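Local atomic coordinates of GrpU microcompartment shell protein (Pectobacterium wasabiae, PDB entry 4OLP), a protein that forms part of the protein shell of a glycyl-radical-type bacterial microcompartment and probably binds an iron-sulfur cluster. Residues B[17-28]-B[58-66]. Sequence-based numbering, arbitrary orientation.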
ATOM      1  N   LEU B  17     -13.462   6.077 -16.252  1.00 91.86           N
ATOM      2  CA  LEU B  17     -12.565   7.092 -15.725  1.00 91.45           C
ATOM      3  C   LEU B  17     -13.257   7.950 -14.685  1.00 87.92           C
ATOM      4  O   LEU B  17     -12.648   8.237 -13.667  1.00 90.07           O
ATOM      5  CB  LEU B  17     -11.998   7.955 -16.850  1.00 86.91           C
ATOM      6  CG  LEU B  17     -10.983   7.206 -17.725  1.00 87.17           C
ATOM      7  CD1 LEU B  17     -10.668   8.015 -18.966  1.00 90.52           C
ATOM      8  CD2 LEU B  17      -9.691   6.892 -16.979  1.00 88.17           C
ATOM      9  N   LYS B  18     -14.520   8.315 -14.928  1.00 85.14           N
ATOM     10  CA  LYS B  18     -15.310   9.126 -13.984  1.00 81.74           C
ATOM     11  C   LYS B  18     -15.464   8.458 -12.639  1.00 81.42           C
ATOM     12  O   LYS B  18     -15.376   9.111 -11.607  1.00 75.81           O
ATOM     13  CB  LYS B  18     -16.684   9.463 -14.539  1.00 86.29           C
ATOM     14  CG  LYS B  18     -16.645  10.542 -15.595  1.00 96.16           C
ATOM     15  CD  LYS B  18     -18.044  10.978 -15.970  1.00104.55           C
ATOM     16  CE  LYS B  18     -17.983  12.219 -16.838  1.00122.69           C
ATOM     17  NZ  LYS B  18     -19.338  12.763 -17.129  1.00131.59           N
ATOM     18  N   ARG B  19     -15.659   7.145 -12.653  1.00 86.01           N
ATOM     19  CA  ARG B  19     -15.703   6.367 -11.415  1.00 87.77           C
ATOM     20  C   ARG B  19     -14.424   6.489 -10.632  1.00 85.42           C
ATOM     21  O   ARG B  19     -14.437   6.377  -9.425  1.00 95.53           O
ATOM     22  CB  ARG B  19     -15.914   4.892 -11.717  1.00 91.08           C
ATOM     23  CG  ARG B  19     -17.364   4.512 -11.802  1.00 97.43           C
ATOM     24  CD  ARG B  19     -17.516   3.530 -12.943  1.00107.70           C
ATOM     25  NE  ARG B  19     -18.777   3.680 -13.665  1.00118.10           N
ATOM     26  CZ  ARG B  19     -19.117   2.953 -14.727  1.00122.97           C
ATOM     27  NH1 ARG B  19     -18.306   1.993 -15.172  1.00129.25           N
ATOM     28  NH2 ARG B  19     -20.277   3.171 -15.339  1.00120.27           N
ATOM     29  N   ARG B  20     -13.316   6.714 -11.314  1.00 80.58           N
ATOM     30  CA  ARG B  20     -12.040   6.762 -10.647  1.00 83.83           C
ATOM     31  C   ARG B  20     -11.499   8.167 -10.407  1.00 81.62           C
ATOM     32  O   ARG B  20     -10.316   8.320 -10.064  1.00 81.13           O
ATOM     33  CB  ARG B  20     -11.011   5.989 -11.434  1.00 90.90           C
ATOM     34  CG  ARG B  20     -10.983   4.494 -11.178  1.00107.51           C
ATOM     35  CD  ARG B  20      -9.543   4.302 -10.735  1.00122.73           C
ATOM     36  NE  ARG B  20      -8.934   2.980 -10.738  1.00137.38           N
ATOM     37  CZ  ARG B  20      -7.616   2.785 -10.874  1.00139.47           C
ATOM     38  NH1 ARG B  20      -6.786   3.810 -11.066  1.00132.53           N
ATOM     39  NH2 ARG B  20      -7.113   1.558 -10.841  1.00144.44           N
ATOM     40  N   MET B  21     -12.344   9.184 -10.575  1.00 76.82           N
ATOM     41  CA  MET B  21     -11.966  10.539 -10.211  1.00 79.46           C
ATOM     42  C   MET B  21     -12.875  11.111  -9.113  1.00 84.23           C
ATOM     43  O   MET B  21     -13.949  10.583  -8.859  1.00 84.24           O
ATOM     44  CB  MET B  21     -11.894  11.463 -11.408  1.00 80.62           C
ATOM     45  CG  MET B  21     -13.022  11.367 -12.396  1.00 87.56           C
ATOM     46  SD  MET B  21     -12.419  11.955 -14.006  1.00 83.90           S
ATOM     47  CE  MET B  21     -13.038  13.628 -13.927  1.00 84.76           C
ATOM     48  N   PRO B  22     -12.407  12.173  -8.428  1.00 82.80           N
ATOM     49  CA  PRO B  22     -13.200  12.878  -7.436  1.00 78.51           C
ATOM     50  C   PRO B  22     -14.521  13.421  -7.982  1.00 83.35           C
ATOM     51  O   PRO B  22     -14.587  13.866  -9.141  1.00 81.15           O
ATOM     52  CB  PRO B  22     -12.291  14.035  -7.020  1.00 78.07           C
ATOM     53  CG  PRO B  22     -10.917  13.637  -7.401  1.00 77.71           C
ATOM     54  CD  PRO B  22     -11.052  12.747  -8.580  1.00 81.97           C
ATOM     55  N   SER B  23     -15.553  13.423  -7.138  1.00 91.16           N
ATOM     56  CA  SER B  23     -16.876  13.870  -7.565  1.00101.14           C
ATOM     57  C   SER B  23     -16.799  15.296  -8.133  1.00 99.68           C
ATOM     58  O   SER B  23     -17.418  15.602  -9.149  1.00102.42           O
ATOM     59  CB  SER B  23     -17.879  13.788  -6.413  1.00106.25           C
ATOM     60  OG  SER B  23     -17.557  14.715  -5.401  1.00113.68           O
ATOM     61  N   GLU B  24     -15.973  16.132  -7.509  1.00 98.92           N
ATOM     62  CA  GLU B  24     -15.797  17.531  -7.915  1.00103.22           C
ATOM     63  C   GLU B  24     -15.295  17.674  -9.357  1.00 99.34           C
ATOM     64  O   GLU B  24     -15.782  18.511 -10.112  1.00 99.03           O
ATOM     65  CB  GLU B  24     -14.805  18.236  -6.986  1.00106.74           C
ATOM     66  CG  GLU B  24     -15.269  18.459  -5.539  1.00109.02           C
ATOM     67  CD  GLU B  24     -15.284  17.225  -4.637  1.00115.94           C
ATOM     68  OE1 GLU B  24     -15.941  17.243  -3.543  1.00125.81           O
ATOM     69  OE2 GLU B  24     -14.624  16.238  -5.005  1.00102.58           O
ATOM     70  N   SER B  25     -14.321  16.847  -9.731  1.00 94.43           N
ATOM     71  CA  SER B  25     -13.771  16.861 -11.089  1.00 92.26           C
ATOM     72  C   SER B  25     -14.786  16.375 -12.116  1.00 88.77           C
ATOM     73  O   SER B  25     -14.773  16.828 -13.251  1.00 95.80           O
ATOM     74  CB  SER B  25     -12.470  16.030 -11.173  1.00 95.18           C
ATOM     75  OG  SER B  25     -11.600  16.342 -10.101  1.00100.77           O
ATOM     76  N   ARG B  26     -15.639  15.434 -11.742  1.00 86.34           N
ATOM     77  CA  ARG B  26     -16.611  14.883 -12.734  1.00 86.85           C
ATOM     78  C   ARG B  26     -17.359  15.837 -13.690  1.00 86.26           C
ATOM     79  O   ARG B  26     -17.551  15.504 -14.876  1.00 85.57           O
ATOM     80  CB  ARG B  26     -17.637  14.012 -12.035  1.00 86.55           C
ATOM     81  CG  ARG B  26     -17.096  12.643 -11.754  1.00 89.19           C
ATOM     82  CD  ARG B  26     -17.956  11.938 -10.756  1.00 90.76           C
ATOM     83  NE  ARG B  26     -17.207  10.838 -10.210  1.00 90.67           N
ATOM     84  CZ  ARG B  26     -17.448  10.291  -9.032  1.00 85.68           C
ATOM     85  NH1 ARG B  26     -18.437  10.756  -8.274  1.00 86.45           N
ATOM     86  NH2 ARG B  26     -16.678   9.291  -8.613  1.00 78.32           N
ATOM     87  N   ASN B  27     -17.817  16.980 -13.188  1.00 86.11           N
ATOM     88  CA  ASN B  27     -18.519  17.965 -14.036  1.00 84.89           C
ATOM     89  C   ASN B  27     -17.612  18.545 -15.105  1.00 86.33           C
ATOM     90  O   ASN B  27     -18.061  18.895 -16.201  1.00 81.16           O
ATOM     91  CB  ASN B  27     -19.063  19.140 -13.201  1.00 91.02           C
ATOM     92  CG  ASN B  27     -20.403  18.851 -12.515  1.00 94.56           C
ATOM     93  OD1 ASN B  27     -21.099  17.879 -12.809  1.00 93.16           O
ATOM     94  ND2 ASN B  27     -20.768  19.725 -11.588  1.00101.17           N
ATOM     95  N   ARG B  28     -16.331  18.698 -14.798  1.00 92.09           N
ATOM     96  CA  ARG B  28     -15.435  19.336 -15.766  1.00 97.59           C
ATOM     97  C   ARG B  28     -15.386  18.648 -17.157  1.00 94.03           C
ATOM     98  O   ARG B  28     -14.938  19.251 -18.151  1.00 93.80           O
ATOM     99  CB  ARG B  28     -14.030  19.486 -15.157  1.00109.09           C
ATOM    100  CG  ARG B  28     -13.949  20.651 -14.160  1.00122.66           C
ATOM    101  CD  ARG B  28     -13.441  20.260 -12.782  1.00136.63           C
ATOM    102  NE  ARG B  28     -12.023  19.898 -12.798  1.00143.93           N
ATOM    103  CZ  ARG B  28     -11.276  19.688 -11.712  1.00148.43           C
ATOM    104  NH1 ARG B  28     -11.800  19.800 -10.495  1.00149.23           N
ATOM    105  NH2 ARG B  28      -9.993  19.359 -11.842  1.00152.65           N
ATOM    106  N   ALA B  58      -6.726  26.561 -21.911  1.00 98.27           N
ATOM    107  CA  ALA B  58      -8.081  26.372 -22.388  1.00102.86           C
ATOM    108  C   ALA B  58      -8.060  25.024 -23.071  1.00 98.79           C
ATOM    109  O   ALA B  58      -6.984  24.484 -23.303  1.00 99.87           O
ATOM    110  CB  ALA B  58      -8.481  27.459 -23.366  1.00105.10           C
ATOM    111  N   HIS B  59      -9.234  24.472 -23.367  1.00 87.73           N
ATOM    112  CA  HIS B  59      -9.347  23.296 -24.209  1.00 82.60           C
ATOM    113  C   HIS B  59      -8.866  22.023 -23.545  1.00 79.69           C
ATOM    114  O   HIS B  59      -8.918  20.987 -24.181  1.00 79.67           O
ATOM    115  CB  HIS B  59      -8.614  23.470 -25.569  1.00 84.08           C
ATOM    116  CG  HIS B  59      -9.028  24.692 -26.341  1.00 88.01           C
ATOM    117  ND1 HIS B  59      -8.135  25.451 -27.069  1.00 88.31           N
ATOM    118  CD2 HIS B  59     -10.231  25.302 -26.476  1.00 93.09           C
ATOM    119  CE1 HIS B  59      -8.768  26.469 -27.621  1.00 93.20           C
ATOM    120  NE2 HIS B  59     -10.040  26.407 -27.272  1.00 98.24           N
ATOM    121  N   VAL B  60      -8.366  22.066 -22.310  1.00 80.41           N
ATOM    122  CA  VAL B  60      -8.160  20.834 -21.579  1.00 78.65           C
ATOM    123  C   VAL B  60      -8.657  20.991 -20.151  1.00 78.63           C
ATOM    124  O   VAL B  60      -8.729  22.049 -19.558  1.00 74.81           O
ATOM    125  CB  VAL B  60      -6.703  20.272 -21.556  1.00 80.85           C
ATOM    126  CG1 VAL B  60      -6.138  20.071 -22.960  1.00 76.93           C
ATOM    127  CG2 VAL B  60      -5.777  21.186 -20.761  1.00 87.44           C
ATOM    128  N   ALA B  61      -8.959  19.846 -19.623  1.00 82.75           N
ATOM    129  CA  ALA B  61      -9.361  19.643 -18.261  1.00 77.94           C
ATOM    130  C   ALA B  61      -8.433  18.557 -17.693  1.00 72.68           C
ATOM    131  O   ALA B  61      -7.908  17.727 -18.435  1.00 71.01           O
ATOM    132  CB  ALA B  61     -10.785  19.179 -18.285  1.00 73.98           C
ATOM    133  N   VAL B  62      -8.169  18.612 -16.400  1.00 71.47           N
ATOM    134  CA  VAL B  62      -7.264  17.655 -15.776  1.00 75.88           C
ATOM    135  C   VAL B  62      -7.884  17.052 -14.547  1.00 80.53           C
ATOM    136  O   VAL B  62      -8.727  17.670 -13.873  1.00 82.49           O
ATOM    137  CB  VAL B  62      -5.915  18.264 -15.346  1.00 77.60           C
ATOM    138  CG1 VAL B  62      -5.016  18.407 -16.560  1.00 83.48           C
ATOM    139  CG2 VAL B  62      -6.106  19.599 -14.628  1.00 76.45           C
ATOM    140  N   SER B  63      -7.429  15.854 -14.233  1.00 77.47           N
ATOM    141  CA  SER B  63      -7.878  15.213 -13.033  1.00 81.77           C
ATOM    142  C   SER B  63      -6.915  14.120 -12.659  1.00 83.39           C
ATOM    143  O   SER B  63      -6.197  13.581 -13.501  1.00 80.44           O
ATOM    144  CB  SER B  63      -9.286  14.671 -13.208  1.00 79.32           C
ATOM    145  OG  SER B  63      -9.664  13.934 -12.068  1.00 88.55           O
ATOM    146  N   GLU B  64      -6.879  13.854 -11.361  1.00 83.24           N
ATOM    147  CA  GLU B  64      -6.179  12.732 -10.827  1.00 84.56           C
ATOM    148  C   GLU B  64      -7.034  11.548 -11.131  1.00 84.79           C
ATOM    149  O   GLU B  64      -8.254  11.652 -11.108  1.00 81.83           O
ATOM    150  CB  GLU B  64      -6.201  12.811  -9.291  1.00 95.87           C
ATOM    151  CG  GLU B  64      -5.794  14.146  -8.657  1.00106.27           C
ATOM    152  CD  GLU B  64      -6.974  14.847  -7.992  1.00113.32           C
ATOM    153  OE1 GLU B  64      -7.826  15.382  -8.746  1.00119.71           O
ATOM    154  OE2 GLU B  64      -7.031  14.878  -6.738  1.00105.39           O
ATOM    155  N   ILE B  65      -6.389  10.411 -11.345  1.00 91.80           N
ATOM    156  CA  ILE B  65      -7.058   9.118 -11.408  1.00 87.80           C
ATOM    157  C   ILE B  65      -6.462   8.264 -10.298  1.00 90.98           C
ATOM    158  O   ILE B  65      -5.225   8.204 -10.156  1.00 88.35           O
ATOM    159  CB  ILE B  65      -6.810   8.458 -12.781  1.00 91.98           C
ATOM    160  CG1 ILE B  65      -7.332   9.350 -13.921  1.00 96.37           C
ATOM    161  CG2 ILE B  65      -7.448   7.088 -12.870  1.00 92.43           C
ATOM    162  CD1 ILE B  65      -8.812   9.681 -13.856  1.00 95.68           C
ATOM    163  N   PHE B  66      -7.335   7.605  -9.529  1.00100.73           N
ATOM    164  CA  PHE B  66      -6.939   6.835  -8.326  1.00109.65           C
ATOM    165  C   PHE B  66      -6.438   5.392  -8.577  1.00114.22           C
ATOM    166  O   PHE B  66      -7.071   4.373  -8.231  1.00105.37           O
ATOM    167  CB  PHE B  66      -8.104   6.821  -7.342  1.00109.62           C
ATOM    168  CG  PHE B  66      -8.516   8.178  -6.876  1.00112.87           C
ATOM    169  CD1 PHE B  66      -7.576   9.061  -6.340  1.00117.12           C
ATOM    170  CD2 PHE B  66      -9.842   8.579  -6.959  1.00114.30           C
ATOM    171  CE1 PHE B  66      -7.951  10.320  -5.904  1.00119.64           C
ATOM    172  CE2 PHE B  66     -10.221   9.836  -6.525  1.00119.92           C
ATOM    173  CZ  PHE B  66      -9.277  10.706  -5.992  1.00122.61           C
TER
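I65 reaches with CD1 toward L17 and M21, lying 4.3 Å from L17 CD2 and equally far from M21 SD. M21 bends at chi3, and its CE lies alongside S63, near both CB and OG. Further along, the ring of P22 crosses that of F66 at a slant, with P22 CG 3.6 Å from F66 CZ. S63 sits under the turn: its OG lies against the CB atoms of M21 and S25, and with OG anti to the backbone N (chi1 174°) it bonds to E64 O at 2.8 Å.

Strand 60-65 is an outermost strand of the antiparallel sheet in the BMC fold, paired within the chain to strand 74-80. The end of helix 11-19 and the turn leading into the short helix 23-26 pack across one side of it, while V62 turns to the other side, against helix 44-56.

Two hydrogen bonds join the segments. F66 N donates to R20 O (3.1 Å, 162° at the hydrogen), in the carbonyl plane. At the other end R28 points NH2 at V62 O, 2.9 Å away but with only 135° at the hydrogen; S25 OG lies above one face of this guanidinium, toward its rim, and R28 NE forms a salt bridge with E12 of a neighbouring subunit. The guanidinium of R20 has F66 O over one face, and its NH2 makes a salt bridge to E64 of a third subunit.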